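Local coordinates for protein NAD nucleotidase (Haemophilus influenzae, PDB 3ZTV) that degrades NAD to adenosine and nicotinamide riboside in the periplasm, acting as both a pyrophosphatase and a 5'-nucleotidase with broad nucleotide specificity, at residues M395-N408 against Y509-D522. Numbering follows the deposited sequence.
Sequences MYNELKTVDLTIQN and YLVGTNAYVAGGKD. With ADN (adenosine), chain D.
Gly512 joins the two parallel strands, 404-408 and 509-514, giving its N to Leu404 O (3.0 Å) and taking Ile406 N on its own O. Just before strand 404-408, at the N-terminal end of the pair, Asp403 bonds Leu510 twice: its backbone N meets Leu510 O, and its carboxylate OD2 receives Leu510 N at 2.9 Å on the anti side. At Ile406 a side chain takes over as donor: Thr513 OG1, anti to its N (chi1 -169°), reaches Ile406 O.

Asn514 then uses its whole amide. ND2 points one N-H at Gln407 OE1 (2.8 Å), coming from above that carbonyl plane, and the other at Asn408 OD1 (2.9 Å), while OD1 caps the following short helix through Val517 N.

Among apolar contacts, Leu510 CD2 packs against Val402 CG2 (3.9 Å) and Thr401, Leu404 CD1 on both Val511 methyls, and Met395 CE against the backbone at Thr513.

With its amide so fixed, Asn408 directs ND2 almost straight at adenosine N3 (3.1 Å). Tyr516 lays a ring face over the adenine, and Asp522 accepts from the ribose 2' and 3' hydroxyls, O3' on OD1 and O2' on OD2. The C-terminal end of strand 404-408 and the short helix and loop after strand 509-514 thus supply part of the nucleoside pocket of the 5'-nucleotidase C-terminal domain, which Phe432 and Asn434 help complete.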
loop_
_atom_site.group_PDB
_atom_site.type_symbol
_atom_site.label_atom_id
_atom_site.label_comp_id
_atom_site.label_asym_id
_atom_site.label_seq_id
_atom_site.Cartn_x
_atom_site.Cartn_y
_atom_site.Cartn_z
ATOM N N MET A 395 7.406 -17.131 -27.340
ATOM C CA MET A 395 6.424 -16.369 -26.579
ATOM C C MET A 395 6.484 -16.719 -25.089
ATOM O O MET A 395 6.397 -15.849 -24.222
ATOM C CB MET A 395 5.029 -16.652 -27.131
ATOM C CG MET A 395 4.864 -16.242 -28.591
ATOM S SD MET A 395 3.559 -17.108 -29.485
ATOM C CE MET A 395 2.130 -16.355 -28.732
ATOM N N TYR A 396 6.622 -18.008 -24.802
ATOM C CA TYR A 396 6.676 -18.499 -23.429
ATOM C C TYR A 396 7.869 -17.900 -22.691
ATOM O O TYR A 396 7.796 -17.604 -21.497
ATOM C CB TYR A 396 6.756 -20.024 -23.462
ATOM C CG TYR A 396 6.844 -20.720 -22.123
ATOM C CD1 TYR A 396 5.699 -21.051 -21.406
ATOM C CD2 TYR A 396 8.072 -21.082 -21.595
ATOM C CE1 TYR A 396 5.782 -21.712 -20.186
ATOM C CE2 TYR A 396 8.166 -21.742 -20.388
ATOM C CZ TYR A 396 7.019 -22.057 -19.693
ATOM O OH TYR A 396 7.127 -22.713 -18.486
ATOM N N ASN A 397 8.959 -17.690 -23.416
ATOM C CA ASN A 397 10.186 -17.143 -22.853
ATOM C C ASN A 397 10.103 -15.670 -22.431
ATOM O O ASN A 397 10.937 -15.203 -21.663
ATOM C CB ASN A 397 11.329 -17.334 -23.852
ATOM C CG ASN A 397 12.628 -16.706 -23.389
ATOM O OD1 ASN A 397 13.286 -17.215 -22.481
ATOM N ND2 ASN A 397 13.017 -15.603 -24.027
ATOM N N GLU A 398 9.103 -14.944 -22.919
ATOM C CA GLU A 398 9.003 -13.508 -22.642
ATOM C C GLU A 398 8.722 -13.154 -21.183
ATOM O O GLU A 398 9.369 -12.265 -20.625
ATOM C CB GLU A 398 7.931 -12.858 -23.520
ATOM C CG GLU A 398 8.353 -12.612 -24.959
ATOM C CD GLU A 398 9.242 -11.393 -25.120
ATOM O OE1 GLU A 398 9.726 -10.844 -24.108
ATOM O OE2 GLU A 398 9.450 -10.975 -26.277
ATOM N N LEU A 399 7.753 -13.838 -20.577
ATOM C CA LEU A 399 7.239 -13.467 -19.258
ATOM C C LEU A 399 7.495 -14.557 -18.228
ATOM O O LEU A 399 7.068 -15.694 -18.405
ATOM C CB LEU A 399 5.734 -13.198 -19.328
ATOM C CG LEU A 399 5.253 -12.162 -20.346
ATOM C CD1 LEU A 399 3.744 -12.016 -20.291
ATOM C CD2 LEU A 399 5.926 -10.821 -20.107
ATOM N N LYS A 400 8.165 -14.207 -17.139
ATOM C CA LYS A 400 8.447 -15.195 -16.094
ATOM C C LYS A 400 7.169 -15.744 -15.455
ATOM O O LYS A 400 7.172 -16.828 -14.870
ATOM C CB LYS A 400 9.367 -14.608 -15.019
ATOM C CG LYS A 400 8.832 -13.358 -14.331
ATOM C CD LYS A 400 9.842 -12.825 -13.320
ATOM C CE LYS A 400 9.452 -11.447 -12.811
ATOM N NZ LYS A 400 9.491 -10.417 -13.897
ATOM N N THR A 401 6.081 -14.995 -15.592
ATOM C CA THR A 401 4.810 -15.313 -14.958
ATOM C C THR A 401 3.938 -16.285 -15.755
ATOM O O THR A 401 3.038 -16.912 -15.208
ATOM C CB THR A 401 4.000 -14.028 -14.750
ATOM O OG1 THR A 401 3.941 -13.311 -15.992
ATOM C CG2 THR A 401 4.657 -13.147 -13.690
ATOM N N VAL A 402 4.190 -16.396 -17.053
ATOM C CA VAL A 402 3.305 -17.161 -17.927
ATOM C C VAL A 402 3.414 -18.677 -17.737
ATOM O O VAL A 402 4.513 -19.229 -17.677
ATOM C CB VAL A 402 3.527 -16.773 -19.409
ATOM C CG1 VAL A 402 2.821 -17.744 -20.345
ATOM C CG2 VAL A 402 3.045 -15.350 -19.650
ATOM N N ASP A 403 2.261 -19.335 -17.631
ATOM C CA ASP A 403 2.220 -20.790 -17.446
ATOM C C ASP A 403 2.265 -21.578 -18.755
ATOM O O ASP A 403 2.811 -22.681 -18.813
ATOM C CB ASP A 403 0.966 -21.181 -16.665
ATOM C CG ASP A 403 0.979 -20.659 -15.245
ATOM O OD1 ASP A 403 1.946 -20.956 -14.512
ATOM O OD2 ASP A 403 0.030 -19.951 -14.864
ATOM N N LEU A 404 1.677 -21.018 -19.805
ATOM C CA LEU A 404 1.628 -21.709 -21.083
ATOM C C LEU A 404 1.319 -20.699 -22.169
ATOM O O LEU A 404 0.727 -19.650 -21.904
ATOM C CB LEU A 404 0.567 -22.818 -21.053
ATOM C CG LEU A 404 -0.884 -22.384 -20.836
ATOM C CD1 LEU A 404 -1.633 -22.330 -22.168
ATOM C CD2 LEU A 404 -1.609 -23.292 -19.833
ATOM N N THR A 405 1.744 -21.005 -23.389
ATOM C CA THR A 405 1.380 -20.178 -24.531
ATOM C C THR A 405 0.769 -21.035 -25.629
ATOM O O THR A 405 1.056 -22.232 -25.724
ATOM C CB THR A 405 2.587 -19.433 -25.111
ATOM O OG1 THR A 405 3.593 -20.384 -25.471
ATOM C CG2 THR A 405 3.150 -18.439 -24.105
ATOM N N ILE A 406 -0.069 -20.418 -26.452
ATOM C CA ILE A 406 -0.728 -21.095 -27.566
ATOM C C ILE A 406 -0.577 -20.250 -28.824
ATOM O O ILE A 406 -0.855 -19.048 -28.799
ATOM C CB ILE A 406 -2.222 -21.323 -27.276
ATOM C CG1 ILE A 406 -2.383 -22.233 -26.053
ATOM C CG2 ILE A 406 -2.930 -21.883 -28.501
ATOM C CD1 ILE A 406 -3.803 -22.322 -25.529
ATOM N N GLN A 407 -0.130 -20.881 -29.910
ATOM C CA GLN A 407 0.091 -20.214 -31.200
ATOM C C GLN A 407 -0.638 -20.991 -32.293
ATOM O O GLN A 407 -0.647 -22.225 -32.291
ATOM C CB GLN A 407 1.598 -20.125 -31.511
ATOM C CG GLN A 407 1.960 -19.552 -32.890
ATOM C CD GLN A 407 1.731 -18.048 -33.011
ATOM O OE1 GLN A 407 1.323 -17.384 -32.068
ATOM N NE2 GLN A 407 2.001 -17.511 -34.195
ATOM N N ASN A 408 -1.260 -20.278 -33.226
ATOM C CA ASN A 408 -1.942 -20.914 -34.354
ATOM C C ASN A 408 -0.972 -21.229 -35.498
ATOM O O ASN A 408 -0.103 -20.418 -35.824
ATOM C CB ASN A 408 -3.092 -20.032 -34.861
ATOM C CG ASN A 408 -2.609 -18.707 -35.424
ATOM O OD1 ASN A 408 -1.933 -17.936 -34.743
ATOM N ND2 ASN A 408 -2.944 -18.448 -36.683
ATOM N N TYR A 509 -4.749 -20.175 -14.843
ATOM C CA TYR A 509 -3.442 -20.100 -15.487
ATOM C C TYR A 509 -3.237 -18.749 -16.160
ATOM O O TYR A 509 -4.189 -18.160 -16.667
ATOM C CB TYR A 509 -3.319 -21.199 -16.550
ATOM C CG TYR A 509 -3.362 -22.600 -15.981
ATOM C CD1 TYR A 509 -4.567 -23.275 -15.834
ATOM C CD2 TYR A 509 -2.200 -23.247 -15.597
ATOM C CE1 TYR A 509 -4.609 -24.555 -15.306
ATOM C CE2 TYR A 509 -2.232 -24.525 -15.067
ATOM C CZ TYR A 509 -3.437 -25.172 -14.929
ATOM O OH TYR A 509 -3.464 -26.450 -14.399
ATOM N N LEU A 510 -1.997 -18.270 -16.171
ATOM C CA LEU A 510 -1.662 -17.122 -17.010
ATOM C C LEU A 510 -1.255 -17.653 -18.375
ATOM O O LEU A 510 -0.254 -18.368 -18.505
ATOM C CB LEU A 510 -0.556 -16.261 -16.401
ATOM C CG LEU A 510 -0.251 -14.964 -17.164
ATOM C CD1 LEU A 510 -1.441 -14.031 -17.151
ATOM C CD2 LEU A 510 0.957 -14.277 -16.563
ATOM N N VAL A 511 -2.059 -17.305 -19.373
ATOM C CA VAL A 511 -1.939 -17.852 -20.715
ATOM C C VAL A 511 -1.534 -16.757 -21.693
ATOM O O VAL A 511 -2.152 -15.685 -21.726
ATOM C CB VAL A 511 -3.279 -18.466 -21.163
ATOM C CG1 VAL A 511 -3.220 -18.896 -22.621
ATOM C CG2 VAL A 511 -3.662 -19.638 -20.245
ATOM N N GLY A 512 -0.492 -17.018 -22.476
ATOM C CA GLY A 512 -0.070 -16.082 -23.507
ATOM C C GLY A 512 -0.425 -16.573 -24.895
ATOM O O GLY A 512 -0.346 -17.772 -25.186
ATOM N N THR A 513 -0.809 -15.651 -25.770
ATOM C CA THR A 513 -1.102 -15.990 -27.159
ATOM C C THR A 513 -0.793 -14.758 -28.015
ATOM O O THR A 513 -0.313 -13.758 -27.485
ATOM C CB THR A 513 -2.550 -16.476 -27.308
ATOM O OG1 THR A 513 -2.738 -17.045 -28.606
ATOM C CG2 THR A 513 -3.528 -15.338 -27.108
ATOM N N ASN A 514 -1.027 -14.821 -29.321
ATOM C CA ASN A 514 -0.792 -13.641 -30.144
ATOM C C ASN A 514 -2.052 -12.771 -30.187
ATOM O O ASN A 514 -3.157 -13.252 -29.953
ATOM C CB ASN A 514 -0.282 -13.998 -31.550
ATOM C CG ASN A 514 -1.318 -14.701 -32.386
ATOM O OD1 ASN A 514 -2.366 -14.138 -32.690
ATOM N ND2 ASN A 514 -1.025 -15.939 -32.777
ATOM N N ALA A 515 -1.870 -11.489 -30.491
ATOM C CA ALA A 515 -2.962 -10.523 -30.463
ATOM C C ALA A 515 -4.087 -10.853 -31.443
ATOM O O ALA A 515 -5.245 -10.529 -31.191
ATOM C CB ALA A 515 -2.420 -9.130 -30.726
ATOM N N TYR A 516 -3.738 -11.494 -32.554
ATOM C CA TYR A 516 -4.712 -11.869 -33.575
ATOM C C TYR A 516 -5.746 -12.860 -33.036
ATOM O O TYR A 516 -6.939 -12.582 -33.038
ATOM C CB TYR A 516 -3.969 -12.418 -34.803
ATOM C CG TYR A 516 -4.805 -13.026 -35.915
ATOM C CD1 TYR A 516 -5.419 -12.230 -36.879
ATOM C CD2 TYR A 516 -4.931 -14.405 -36.029
ATOM C CE1 TYR A 516 -6.160 -12.804 -37.908
ATOM C CE2 TYR A 516 -5.664 -14.980 -37.045
ATOM C CZ TYR A 516 -6.277 -14.181 -37.982
ATOM O OH TYR A 516 -7.006 -14.767 -38.994
ATOM N N VAL A 517 -5.304 -14.015 -32.549
ATOM C CA VAL A 517 -6.276 -14.965 -31.996
ATOM C C VAL A 517 -6.844 -14.544 -30.632
ATOM O O VAL A 517 -7.918 -14.999 -30.235
ATOM C CB VAL A 517 -5.739 -16.412 -31.936
ATOM C CG1 VAL A 517 -5.380 -16.899 -33.336
ATOM C CG2 VAL A 517 -4.551 -16.515 -31.005
ATOM N N ALA A 518 -6.147 -13.661 -29.924
ATOM C CA ALA A 518 -6.655 -13.171 -28.641
ATOM C C ALA A 518 -8.014 -12.475 -28.790
ATOM O O ALA A 518 -8.821 -12.467 -27.865
ATOM C CB ALA A 518 -5.655 -12.237 -27.997
ATOM N N GLY A 519 -8.262 -11.895 -29.963
ATOM C CA GLY A 519 -9.522 -11.221 -30.224
ATOM C C GLY A 519 -10.587 -12.149 -30.785
ATOM O O GLY A 519 -11.694 -11.720 -31.103
ATOM N N GLY A 520 -10.254 -13.429 -30.914
ATOM C CA GLY A 520 -11.216 -14.418 -31.362
ATOM C C GLY A 520 -11.116 -14.810 -32.824
ATOM O O GLY A 520 -11.933 -15.587 -33.318
ATOM N N LYS A 521 -10.122 -14.282 -33.529
ATOM C CA LYS A 521 -9.946 -14.632 -34.933
ATOM C C LYS A 521 -9.581 -16.113 -35.071
ATOM O O LYS A 521 -9.217 -16.766 -34.089
ATOM C CB LYS A 521 -8.876 -13.751 -35.581
ATOM C CG LYS A 521 -9.163 -12.261 -35.500
ATOM C CD LYS A 521 -10.340 -11.873 -36.369
ATOM C CE LYS A 521 -10.677 -10.400 -36.189
ATOM N NZ LYS A 521 -9.458 -9.549 -36.299
ATOM N N ASP A 522 -9.691 -16.639 -36.289
ATOM C CA ASP A 522 -9.390 -18.044 -36.568
ATOM C C ASP A 522 -10.218 -19.005 -35.709
ATOM O O ASP A 522 -9.772 -20.107 -35.386
ATOM C CB ASP A 522 -7.893 -18.324 -36.399
ATOM C CG ASP A 522 -7.203 -18.650 -37.718
ATOM O OD1 ASP A 522 -7.827 -18.453 -38.787
ATOM O OD2 ASP A 522 -6.039 -19.099 -37.697
HETATM O "O5'" ADN D . -4.376 -17.014 -44.760
HETATM C "C5'" ADN D . -5.211 -16.763 -43.627
HETATM C "C4'" ADN D . -4.642 -17.506 -42.424
HETATM O "O4'" ADN D . -3.391 -16.931 -42.035
HETATM C "C3'" ADN D . -5.536 -17.430 -41.203
HETATM O "O3'" ADN D . -6.464 -18.519 -41.169
HETATM C "C2'" ADN D . -4.551 -17.505 -40.051
HETATM O "O2'" ADN D . -4.280 -18.866 -39.695
HETATM C "C1'" ADN D . -3.280 -16.897 -40.612
HETATM N N9 ADN D . -3.168 -15.492 -40.162
HETATM C C8 ADN D . -3.618 -14.390 -40.794
HETATM N N7 ADN D . -3.330 -13.270 -40.075
HETATM C C5 ADN D . -2.685 -13.661 -38.953
HETATM C C6 ADN D . -2.090 -13.015 -37.761
HETATM N N6 ADN D . -2.119 -11.675 -37.579
HETATM N N1 ADN D . -1.511 -13.812 -36.841
HETATM C C2 ADN D . -1.458 -15.149 -36.979
HETATM N N3 ADN D . -1.974 -15.801 -38.030
HETATM C C4 ADN D . -2.580 -15.122 -39.029
#